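PDB 1UZ5: molybdopterin molybdotransferase from Pyrococcus horikoshii, which probably catalyses the insertion of molybdenum into molybdopterin, converting adenylyl-molybdopterin and molybdate into Mo-molybdopterin and AMP with the help of magnesium. Local coordinates for residues L13-S18 with V274-I279; A99-S102 with M106-G109; T287-I292 with T312-P317. One frame throughout, in Å; residues are numbered along the deposited sequence.

Contact 1 (L13-S18 with V274-I279); sequences LEVVQS and VKVHGI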
ATOM      1  N   LEU A  13     -22.534   1.065  -7.735  1.00 38.60           N
ATOM      2  CA  LEU A  13     -21.263   0.370  -7.558  1.00 40.72           C
ATOM      3  C   LEU A  13     -20.912  -0.410  -8.818  1.00 48.14           C
ATOM      4  O   LEU A  13     -19.761  -0.412  -9.258  1.00 44.24           O
ATOM      5  CB  LEU A  13     -21.328  -0.576  -6.358  1.00 39.26           C
ATOM      6  CG  LEU A  13     -21.412   0.092  -4.985  1.00 39.14           C
ATOM      7  CD1 LEU A  13     -21.541  -0.961  -3.896  1.00 39.05           C
ATOM      8  CD2 LEU A  13     -20.167   0.937  -4.764  1.00 45.73           C
ATOM      9  N   GLU A  14     -21.910  -1.069  -9.402  1.00 46.69           N
ATOM     10  CA  GLU A  14     -21.696  -1.839 -10.621  1.00 40.85           C
ATOM     11  C   GLU A  14     -21.241  -0.913 -11.740  1.00 39.03           C
ATOM     12  O   GLU A  14     -20.392  -1.278 -12.550  1.00 41.13           O
ATOM     13  CB  GLU A  14     -22.982  -2.559 -11.029  1.00 41.03           C
ATOM     14  CG  GLU A  14     -23.368  -3.697 -10.099  1.00 60.90           C
ATOM     15  CD  GLU A  14     -24.732  -4.281 -10.422  1.00 73.63           C
ATOM     16  OE1 GLU A  14     -24.985  -4.584 -11.609  1.00 82.08           O
ATOM     17  OE2 GLU A  14     -25.548  -4.442  -9.489  1.00 77.63           O
ATOM     18  N   VAL A  15     -21.804   0.291 -11.773  1.00 35.35           N
ATOM     19  CA  VAL A  15     -21.446   1.270 -12.792  1.00 35.33           C
ATOM     20  C   VAL A  15     -19.977   1.672 -12.682  1.00 38.01           C
ATOM     21  O   VAL A  15     -19.264   1.724 -13.683  1.00 47.47           O
ATOM     22  CB  VAL A  15     -22.317   2.539 -12.675  1.00 39.11           C
ATOM     23  CG1 VAL A  15     -21.850   3.590 -13.673  1.00 38.47           C
ATOM     24  CG2 VAL A  15     -23.776   2.184 -12.922  1.00 45.39           C
ATOM     25  N   VAL A  16     -19.524   1.964 -11.469  1.00 41.01           N
ATOM     26  CA  VAL A  16     -18.130   2.354 -11.274  1.00 41.80           C
ATOM     27  C   VAL A  16     -17.224   1.192 -11.660  1.00 38.65           C
ATOM     28  O   VAL A  16     -16.184   1.386 -12.287  1.00 33.80           O
ATOM     29  CB  VAL A  16     -17.854   2.750  -9.811  1.00 39.61           C
ATOM     30  CG1 VAL A  16     -16.377   3.081  -9.634  1.00 39.67           C
ATOM     31  CG2 VAL A  16     -18.719   3.948  -9.429  1.00 37.53           C
ATOM     32  N   GLN A  17     -17.632  -0.016 -11.286  1.00 38.77           N
ATOM     33  CA  GLN A  17     -16.859  -1.207 -11.613  1.00 47.77           C
ATOM     34  C   GLN A  17     -16.700  -1.307 -13.123  1.00 47.89           C
ATOM     35  O   GLN A  17     -15.690  -1.808 -13.616  1.00 55.70           O
ATOM     36  CB  GLN A  17     -17.560  -2.459 -11.090  1.00 43.59           C
ATOM     37  CG  GLN A  17     -17.730  -2.488  -9.583  1.00 59.75           C
ATOM     38  CD  GLN A  17     -18.429  -3.742  -9.102  1.00 66.53           C
ATOM     39  OE1 GLN A  17     -17.960  -4.854  -9.337  1.00 75.74           O
ATOM     40  NE2 GLN A  17     -19.557  -3.570  -8.422  1.00 74.01           N
ATOM     41  N   SER A  18     -17.695  -0.817 -13.858  1.00 43.99           N
ATOM     42  CA  SER A  18     -17.645  -0.865 -15.315  1.00 43.50           C
ATOM     43  C   SER A  18     -16.578   0.082 -15.839  1.00 43.53           C
ATOM     44  O   SER A  18     -16.132  -0.049 -16.981  1.00 47.44           O
ATOM     45  CB  SER A  18     -19.002  -0.489 -15.922  1.00 47.60           C
ATOM     46  OG  SER A  18     -19.128   0.914 -16.074  1.00 52.76           O
ATOM     47  N   VAL A 274     -24.595  10.994 -18.197  1.00 47.27           N
ATOM     48  CA  VAL A 274     -24.804  10.801 -16.772  1.00 41.32           C
ATOM     49  C   VAL A 274     -25.319   9.388 -16.555  1.00 50.76           C
ATOM     50  O   VAL A 274     -26.465   9.082 -16.879  1.00 54.41           O
ATOM     51  CB  VAL A 274     -25.840  11.800 -16.203  1.00 45.78           C
ATOM     52  CG1 VAL A 274     -26.174  11.442 -14.765  1.00 35.58           C
ATOM     53  CG2 VAL A 274     -25.290  13.217 -16.267  1.00 40.45           C
ATOM     54  N   LYS A 275     -24.463   8.523 -16.022  1.00 45.14           N
ATOM     55  CA  LYS A 275     -24.839   7.139 -15.755  1.00 46.12           C
ATOM     56  C   LYS A 275     -25.751   7.083 -14.533  1.00 47.65           C
ATOM     57  O   LYS A 275     -26.790   6.425 -14.548  1.00 49.36           O
ATOM     58  CB  LYS A 275     -23.591   6.295 -15.490  1.00 51.52           C
ATOM     59  CG  LYS A 275     -22.620   6.201 -16.658  1.00 61.66           C
ATOM     60  CD  LYS A 275     -23.075   5.178 -17.685  1.00 69.00           C
ATOM     61  CE  LYS A 275     -22.013   4.965 -18.754  1.00 66.13           C
ATOM     62  NZ  LYS A 275     -22.379   3.861 -19.685  1.00 68.16           N
ATOM     63  N   VAL A 276     -25.353   7.780 -13.477  1.00 47.45           N
ATOM     64  CA  VAL A 276     -26.117   7.803 -12.237  1.00 40.11           C
ATOM     65  C   VAL A 276     -26.459   9.233 -11.844  1.00 50.02           C
ATOM     66  O   VAL A 276     -25.627  10.132 -11.953  1.00 43.77           O
ATOM     67  CB  VAL A 276     -25.314   7.164 -11.079  1.00 41.74           C
ATOM     68  CG1 VAL A 276     -26.130   7.188  -9.793  1.00 36.39           C
ATOM     69  CG2 VAL A 276     -24.922   5.740 -11.442  1.00 42.31           C
ATOM     70  N   HIS A 277     -27.696   9.440 -11.405  1.00 52.39           N
ATOM     71  CA  HIS A 277     -28.140  10.754 -10.960  1.00 51.53           C
ATOM     72  C   HIS A 277     -29.052  10.527  -9.773  1.00 53.64           C
ATOM     73  O   HIS A 277     -30.270  10.433  -9.918  1.00 57.31           O
ATOM     74  CB  HIS A 277     -28.908  11.494 -12.052  1.00 63.11           C
ATOM     75  CG  HIS A 277     -29.200  12.923 -11.708  1.00 74.77           C
ATOM     76  ND1 HIS A 277     -29.959  13.744 -12.514  1.00 78.86           N
ATOM     77  CD2 HIS A 277     -28.816  13.681 -10.653  1.00 74.59           C
ATOM     78  CE1 HIS A 277     -30.029  14.947 -11.970  1.00 83.58           C
ATOM     79  NE2 HIS A 277     -29.345  14.935 -10.841  1.00 77.49           N
ATOM     80  N   GLY A 278     -28.449  10.432  -8.597  1.00 46.39           N
ATOM     81  CA  GLY A 278     -29.217  10.194  -7.397  1.00 43.75           C
ATOM     82  C   GLY A 278     -29.016   8.756  -6.978  1.00 43.21           C
ATOM     83  O   GLY A 278     -29.076   7.846  -7.805  1.00 42.47           O
ATOM     84  N   ILE A 279     -28.771   8.546  -5.691  1.00 46.75           N
ATOM     85  CA  ILE A 279     -28.552   7.203  -5.177  1.00 49.89           C
ATOM     86  C   ILE A 279     -29.433   6.988  -3.956  1.00 49.11           C
ATOM     87  O   ILE A 279     -29.575   7.880  -3.121  1.00 49.10           O
ATOM     88  CB  ILE A 279     -27.067   6.999  -4.788  1.00 54.56           C
ATOM     89  CG1 ILE A 279     -26.171   7.290  -5.995  1.00 50.85           C
ATOM     90  CG2 ILE A 279     -26.846   5.574  -4.288  1.00 55.74           C
ATOM     91  CD1 ILE A 279     -24.682   7.193  -5.700  1.00 45.02           C
TER

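Contact 2 (A99-S102 with M106-G109); sequences AYIS and MLPG. With SO4 (sulfate ion), chain B.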
ATOM      1  N   ALA A  99      40.978 -24.891   5.417  1.00 20.12           N
ATOM      2  CA  ALA A  99      41.247 -23.473   5.226  1.00 19.78           C
ATOM      3  C   ALA A  99      40.609 -22.670   6.337  1.00 15.95           C
ATOM      4  O   ALA A  99      39.487 -22.965   6.766  1.00 20.86           O
ATOM      5  CB  ALA A  99      40.695 -23.007   3.887  1.00 19.54           C
ATOM      6  N   TYR A 100      41.328 -21.676   6.837  1.00 15.51           N
ATOM      7  CA  TYR A 100      40.737 -20.828   7.852  1.00 19.96           C
ATOM      8  C   TYR A 100      39.671 -20.023   7.103  1.00 17.03           C
ATOM      9  O   TYR A 100      39.860 -19.663   5.940  1.00 20.57           O
ATOM     10  CB  TYR A 100      41.750 -19.852   8.447  1.00 23.13           C
ATOM     11  CG  TYR A 100      41.073 -18.897   9.396  1.00 31.38           C
ATOM     12  CD1 TYR A 100      40.618 -19.335  10.637  1.00 29.44           C
ATOM     13  CD2 TYR A 100      40.778 -17.590   9.009  1.00 25.67           C
ATOM     14  CE1 TYR A 100      39.877 -18.504  11.467  1.00 27.65           C
ATOM     15  CE2 TYR A 100      40.035 -16.746   9.836  1.00 30.06           C
ATOM     16  CZ  TYR A 100      39.586 -17.212  11.059  1.00 37.38           C
ATOM     17  OH  TYR A 100      38.825 -16.400  11.869  1.00 37.12           O
ATOM     18  N   ILE A 101      38.554 -19.749   7.757  1.00 20.14           N
ATOM     19  CA  ILE A 101      37.501 -18.981   7.112  1.00 20.05           C
ATOM     20  C   ILE A 101      36.771 -18.168   8.169  1.00 24.58           C
ATOM     21  O   ILE A 101      36.564 -18.642   9.282  1.00 24.68           O
ATOM     22  CB  ILE A 101      36.502 -19.912   6.376  1.00 20.83           C
ATOM     23  CG1 ILE A 101      35.495 -19.084   5.578  1.00 22.28           C
ATOM     24  CG2 ILE A 101      35.766 -20.804   7.382  1.00 23.84           C
ATOM     25  CD1 ILE A 101      34.698 -19.908   4.583  1.00 17.36           C
ATOM     26  N   SER A 102      36.405 -16.935   7.835  1.00 24.77           N
ATOM     27  CA  SER A 102      35.694 -16.099   8.792  1.00 28.01           C
ATOM     28  C   SER A 102      34.200 -16.114   8.501  1.00 23.70           C
ATOM     29  O   SER A 102      33.767 -16.437   7.391  1.00 22.97           O
ATOM     30  CB  SER A 102      36.234 -14.663   8.765  1.00 34.89           C
ATOM     31  OG  SER A 102      36.148 -14.108   7.475  1.00 33.49           O
ATOM     32  N   MET A 106      32.892 -17.000   1.799  1.00 15.23           N
ATOM     33  CA  MET A 106      32.553 -18.092   0.891  1.00 16.19           C
ATOM     34  C   MET A 106      33.454 -19.321   1.061  1.00 24.29           C
ATOM     35  O   MET A 106      34.673 -19.199   1.105  1.00 18.82           O
ATOM     36  CB  MET A 106      32.650 -17.599  -0.549  1.00 17.51           C
ATOM     37  CG  MET A 106      32.246 -18.613  -1.597  1.00 16.38           C
ATOM     38  SD  MET A 106      32.171 -17.852  -3.229  1.00 25.11           S
ATOM     39  CE  MET A 106      32.264 -19.315  -4.321  1.00 25.60           C
ATOM     40  N   LEU A 107      32.860 -20.507   1.140  1.00 19.88           N
ATOM     41  CA  LEU A 107      33.674 -21.712   1.291  1.00 20.37           C
ATOM     42  C   LEU A 107      34.484 -21.996   0.044  1.00 16.36           C
ATOM     43  O   LEU A 107      34.006 -21.826  -1.075  1.00 23.28           O
ATOM     44  CB  LEU A 107      32.803 -22.938   1.592  1.00 15.07           C
ATOM     45  CG  LEU A 107      32.389 -23.188   3.049  1.00 30.40           C
ATOM     46  CD1 LEU A 107      31.602 -22.010   3.606  1.00 25.84           C
ATOM     47  CD2 LEU A 107      31.558 -24.463   3.104  1.00 32.56           C
ATOM     48  N   PRO A 108      35.730 -22.451   0.222  1.00 21.18           N
ATOM     49  CA  PRO A 108      36.578 -22.763  -0.932  1.00 14.31           C
ATOM     50  C   PRO A 108      36.063 -24.048  -1.591  1.00 17.50           C
ATOM     51  O   PRO A 108      35.214 -24.746  -1.023  1.00 18.07           O
ATOM     52  CB  PRO A 108      37.960 -22.922  -0.307  1.00 20.81           C
ATOM     53  CG  PRO A 108      37.651 -23.486   1.050  1.00 22.40           C
ATOM     54  CD  PRO A 108      36.431 -22.702   1.495  1.00 18.21           C
ATOM     55  N   GLY A 109      36.562 -24.352  -2.783  1.00 14.93           N
ATOM     56  CA  GLY A 109      36.123 -25.546  -3.489  1.00 26.12           C
ATOM     57  C   GLY A 109      36.232 -26.823  -2.665  1.00 20.63           C
ATOM     58  O   GLY A 109      37.169 -26.987  -1.884  1.00 20.93           O
TER
HETATM   59  S   SO4 B1403      36.966 -10.519   7.800  1.00 62.31           S
HETATM   60  O1  SO4 B1403      37.411 -11.364   9.117  1.00 69.78           O
HETATM   61  O2  SO4 B1403      35.790  -9.778   8.214  1.00 71.30           O
HETATM   62  O3  SO4 B1403      37.945  -9.749   7.411  1.00 69.91           O
HETATM   63  O4  SO4 B1403      36.572 -11.541   6.870  1.00 46.12           O

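Contact 3 (T287-I292 with T312-P317); sequences TIIGVI and TLLVVP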
ATOM      1  N   THR A 287     -25.986  12.447  -5.415  1.00 45.73           N
ATOM      2  CA  THR A 287     -24.705  12.096  -6.030  1.00 42.80           C
ATOM      3  C   THR A 287     -24.817  11.753  -7.515  1.00 38.49           C
ATOM      4  O   THR A 287     -25.715  11.025  -7.936  1.00 40.53           O
ATOM      5  CB  THR A 287     -24.040  10.919  -5.290  1.00 43.21           C
ATOM      6  OG1 THR A 287     -23.860  11.271  -3.913  1.00 36.96           O
ATOM      7  CG2 THR A 287     -22.686  10.599  -5.902  1.00 36.93           C
ATOM      8  N   ILE A 288     -23.892  12.289  -8.302  1.00 30.37           N
ATOM      9  CA  ILE A 288     -23.865  12.072  -9.742  1.00 33.40           C
ATOM     10  C   ILE A 288     -22.632  11.277 -10.186  1.00 41.08           C
ATOM     11  O   ILE A 288     -21.549  11.424  -9.619  1.00 34.09           O
ATOM     12  CB  ILE A 288     -23.836  13.422 -10.491  1.00 32.85           C
ATOM     13  CG1 ILE A 288     -25.049  14.263 -10.092  1.00 47.48           C
ATOM     14  CG2 ILE A 288     -23.813  13.190 -11.991  1.00 40.02           C
ATOM     15  CD1 ILE A 288     -24.988  15.688 -10.602  1.00 52.19           C
ATOM     16  N   ILE A 289     -22.812  10.439 -11.202  1.00 37.89           N
ATOM     17  CA  ILE A 289     -21.719   9.650 -11.766  1.00 33.25           C
ATOM     18  C   ILE A 289     -21.904   9.658 -13.275  1.00 41.45           C
ATOM     19  O   ILE A 289     -22.928   9.202 -13.785  1.00 42.54           O
ATOM     20  CB  ILE A 289     -21.732   8.187 -11.287  1.00 30.04           C
ATOM     21  CG1 ILE A 289     -21.676   8.127  -9.764  1.00 33.27           C
ATOM     22  CG2 ILE A 289     -20.530   7.447 -11.865  1.00 34.89           C
ATOM     23  CD1 ILE A 289     -21.755   6.726  -9.210  1.00 41.22           C
ATOM     24  N   GLY A 290     -20.918  10.192 -13.986  1.00 32.59           N
ATOM     25  CA  GLY A 290     -21.006  10.245 -15.430  1.00 36.71           C
ATOM     26  C   GLY A 290     -19.680   9.984 -16.115  1.00 42.34           C
ATOM     27  O   GLY A 290     -18.699   9.573 -15.483  1.00 33.79           O
ATOM     28  N   VAL A 291     -19.653  10.225 -17.420  1.00 39.64           N
ATOM     29  CA  VAL A 291     -18.456  10.022 -18.219  1.00 39.85           C
ATOM     30  C   VAL A 291     -18.361  11.103 -19.284  1.00 38.91           C
ATOM     31  O   VAL A 291     -19.322  11.360 -20.010  1.00 45.66           O
ATOM     32  CB  VAL A 291     -18.473   8.637 -18.915  1.00 44.60           C
ATOM     33  CG1 VAL A 291     -17.207   8.450 -19.739  1.00 42.74           C
ATOM     34  CG2 VAL A 291     -18.598   7.531 -17.875  1.00 36.56           C
ATOM     35  N   ILE A 292     -17.204  11.749 -19.352  1.00 32.36           N
ATOM     36  CA  ILE A 292     -16.946  12.791 -20.332  1.00 37.13           C
ATOM     37  C   ILE A 292     -15.633  12.428 -21.016  1.00 43.39           C
ATOM     38  O   ILE A 292     -14.603  12.268 -20.355  1.00 39.59           O
ATOM     39  CB  ILE A 292     -16.798  14.175 -19.673  1.00 32.58           C
ATOM     40  CG1 ILE A 292     -18.096  14.554 -18.950  1.00 34.42           C
ATOM     41  CG2 ILE A 292     -16.452  15.215 -20.730  1.00 36.39           C
ATOM     42  CD1 ILE A 292     -18.033  15.892 -18.231  1.00 26.64           C
ATOM     43  N   THR A 312     -15.317   7.667  -0.387  1.00 28.22           N
ATOM     44  CA  THR A 312     -14.881   6.338   0.010  1.00 31.30           C
ATOM     45  C   THR A 312     -15.675   5.220  -0.658  1.00 40.51           C
ATOM     46  O   THR A 312     -15.107   4.224  -1.116  1.00 33.74           O
ATOM     47  CB  THR A 312     -14.995   6.182   1.530  1.00 29.59           C
ATOM     48  OG1 THR A 312     -14.169   7.164   2.165  1.00 34.96           O
ATOM     49  CG2 THR A 312     -14.557   4.784   1.965  1.00 34.93           C
ATOM     50  N   LEU A 313     -16.991   5.393  -0.719  1.00 39.92           N
ATOM     51  CA  LEU A 313     -17.868   4.390  -1.310  1.00 38.73           C
ATOM     52  C   LEU A 313     -17.796   4.273  -2.824  1.00 37.39           C
ATOM     53  O   LEU A 313     -17.847   3.169  -3.364  1.00 37.53           O
ATOM     54  CB  LEU A 313     -19.319   4.666  -0.908  1.00 36.78           C
ATOM     55  CG  LEU A 313     -19.712   4.346   0.533  1.00 46.26           C
ATOM     56  CD1 LEU A 313     -21.087   4.917   0.837  1.00 43.53           C
ATOM     57  CD2 LEU A 313     -19.697   2.836   0.731  1.00 38.16           C
ATOM     58  N   LEU A 314     -17.658   5.404  -3.507  1.00 30.35           N
ATOM     59  CA  LEU A 314     -17.653   5.410  -4.968  1.00 34.99           C
ATOM     60  C   LEU A 314     -16.329   5.626  -5.689  1.00 34.22           C
ATOM     61  O   LEU A 314     -16.031   4.936  -6.664  1.00 37.10           O
ATOM     62  CB  LEU A 314     -18.640   6.467  -5.473  1.00 32.65           C
ATOM     63  CG  LEU A 314     -20.060   6.453  -4.896  1.00 40.60           C
ATOM     64  CD1 LEU A 314     -20.852   7.608  -5.481  1.00 32.19           C
ATOM     65  CD2 LEU A 314     -20.738   5.128  -5.206  1.00 40.41           C
ATOM     66  N   VAL A 315     -15.537   6.586  -5.230  1.00 30.41           N
ATOM     67  CA  VAL A 315     -14.284   6.882  -5.907  1.00 29.25           C
ATOM     68  C   VAL A 315     -13.109   5.999  -5.503  1.00 32.40           C
ATOM     69  O   VAL A 315     -12.346   5.549  -6.358  1.00 26.45           O
ATOM     70  CB  VAL A 315     -13.894   8.363  -5.711  1.00 28.32           C
ATOM     71  CG1 VAL A 315     -12.696   8.706  -6.584  1.00 26.92           C
ATOM     72  CG2 VAL A 315     -15.085   9.265  -6.060  1.00 28.58           C
ATOM     73  N   VAL A 316     -12.967   5.748  -4.209  1.00 32.06           N
ATOM     74  CA  VAL A 316     -11.865   4.937  -3.716  1.00 33.35           C
ATOM     75  C   VAL A 316     -11.746   3.578  -4.412  1.00 33.75           C
ATOM     76  O   VAL A 316     -10.669   3.221  -4.884  1.00 34.13           O
ATOM     77  CB  VAL A 316     -11.964   4.764  -2.183  1.00 30.27           C
ATOM     78  CG1 VAL A 316     -10.914   3.784  -1.686  1.00 36.15           C
ATOM     79  CG2 VAL A 316     -11.755   6.124  -1.508  1.00 30.78           C
ATOM     80  N   PRO A 317     -12.847   2.810  -4.502  1.00 36.93           N
ATOM     81  CA  PRO A 317     -12.751   1.505  -5.169  1.00 31.18           C
ATOM     82  C   PRO A 317     -12.166   1.614  -6.582  1.00 32.71           C
ATOM     83  O   PRO A 317     -11.378   0.767  -7.008  1.00 35.51           O
ATOM     84  CB  PRO A 317     -14.197   1.016  -5.161  1.00 35.85           C
ATOM     85  CG  PRO A 317     -14.717   1.582  -3.863  1.00 34.92           C
ATOM     86  CD  PRO A 317     -14.191   3.002  -3.924  1.00 34.48           C
TER

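Contact 1 (L13-S18 with V274-I279)
Val15, on the N-terminal helix 9-18, spreads its two methyl groups over two consecutive residues of the edge strand 273-277, Lys275 and Val276. Each methyl has its own target. CG1 of Val15 lies anti to the backbone N (chi1 175°), which sends it against the aliphatic root of Lys275, 3.7 Å from the lysine CB and 4.0 Å from its CG. CG2 of Val15 meets a single methyl, CG2 of Val276, at 4.0 Å. Lys275 thus contributes hydrocarbon rather than charge: its chain bends at chi2 (-80°), and NZ makes a weak, long ion pair with Glu273. This side of the contact is open to solvent, whereas Val276 is buried, its side chain also touching Val7 and Ile289.

That two neighbours in sequence can receive one valine follows from the strand itself. Lys275 and Val276 both face Ile289 of the adjoining strand 288-292, which makes a classic beta bulge, and both direct CB toward the helix. One turn on from Val15, Ser18 OG donates to Val15 O at 2.5 Å, in the carbonyl plane and on a lone pair. The whole is a small apolar helix-on-strand contact, in which a helix from the N-terminal region of MoeA packs at the bulged edge strand of the mixed sheet in the probable molybdopterin-binding domain.

Contact 2 (A99-S102 with M106-G109)
Ile101, at the end of strand 97-101, reaches across to the loop 106-109 that leads on to strand 113-116, within a six-stranded mixed sheet of the MoeA N-terminal region. The two strands flank strand 58-61 in that sheet, and the loop connecting them folds back over the residues it has just left. Ile101 buries the most surface here. Its CG1 branch is anti to the backbone N (chi1 -174°), and with chi2 also extended (167°) the terminal CD1 is carried out to the loop backbone, 3.5 Å from Met106 O. The same methyl lies 3.9 Å from CD1 of Leu107, whose side chain leaves the backbone obliquely before its branch turns to the isoleucine. Val114 of strand 113-116 touches both residues, so the isoleucine and the leucine share a third apolar neighbour. Two residues back along the strand, Ala99 CB faces the proline ring, 4.2 Å from Pro108 CG, a wider contact made by one methyl and one ring carbon. Val83 of strand 75-83 packs on Ile101 and Pro108 alike.

The looser side begins with Met106. Its CB points away from the strand, so that the contact uses its carbonyl while the thioether chain turns to Phe51 and Pro89. Ser102, partly exposed just past the strand's end, likewise takes no part in the apolar packing. A sulfate ion, probably from the crystallisation liquor, is bound there, also held by Ala85 N; Ser102 OG donates to sulfate O4 at 2.7 Å.

Contact 3 (T287-I292 with T312-P317)
A helix laid against one face of a beta sheet is the element at work where helix 304-322 meets strand 288-292 and the residue just before it, Thr287. The helix contributes one side chain, Leu314, and essentially one atom of it. With CG anti to the carbonyl carbon (chi1 -50°) and chi2 extended at 178°, the CD1 methyl of Leu314 meets two methyls from the strand side, which approach it roughly at right angles to each other. Thr287 CG2 comes to it tip to tip at 3.5 Å, a close methyl-methyl approach. The other partner, Ile289, runs at a slant to the leucine, and its CD1 stops 3.9 Å from Leu314 CD1. Ile288, between them in sequence, points its side chain to the far face of the sheet, where it packs on helix 263-271.

Thr287 divides its work between its two branches. CG2, anti to the backbone N, serves the apolar interface, while OG1 hydrogen-bonds to Gly284 O and so has its polar need met away from the leucine. All three touching residues are buried. Phe298 of strand 295-300 also packs on Leu314, so the leucine spans two adjoining strands. The helix itself is irregular here: a wider pi-type turn covers 312-315, and a kink follows at Pro317, whose N makes no bond to the preceding turn. Layered packing of this kind, with helices on both faces of strand 288-292, belongs to the alpha/beta sandwich of the probable molybdopterin-binding domain.

In the fold
Contacts 1 and 3 lie side by side, their centres about 7 Å apart, and share a sheet: strands 273-277 and 288-292 are neighbours in it, joined by backbone bonds such as Val276 N to Ile289 O at 2.8 Å. Contact 1 is partly buried at the sheet's edge and borrows the hydrocarbon of a lysine, whereas contact 3 is wholly buried and made of methyls. Contact 2 stands apart, its centre about 67 Å from that of contact 1, in another sheet of this elongated chain. It too is buried, but joins strand to nearby loop rather than helix to strand, and only it borders a bound ion.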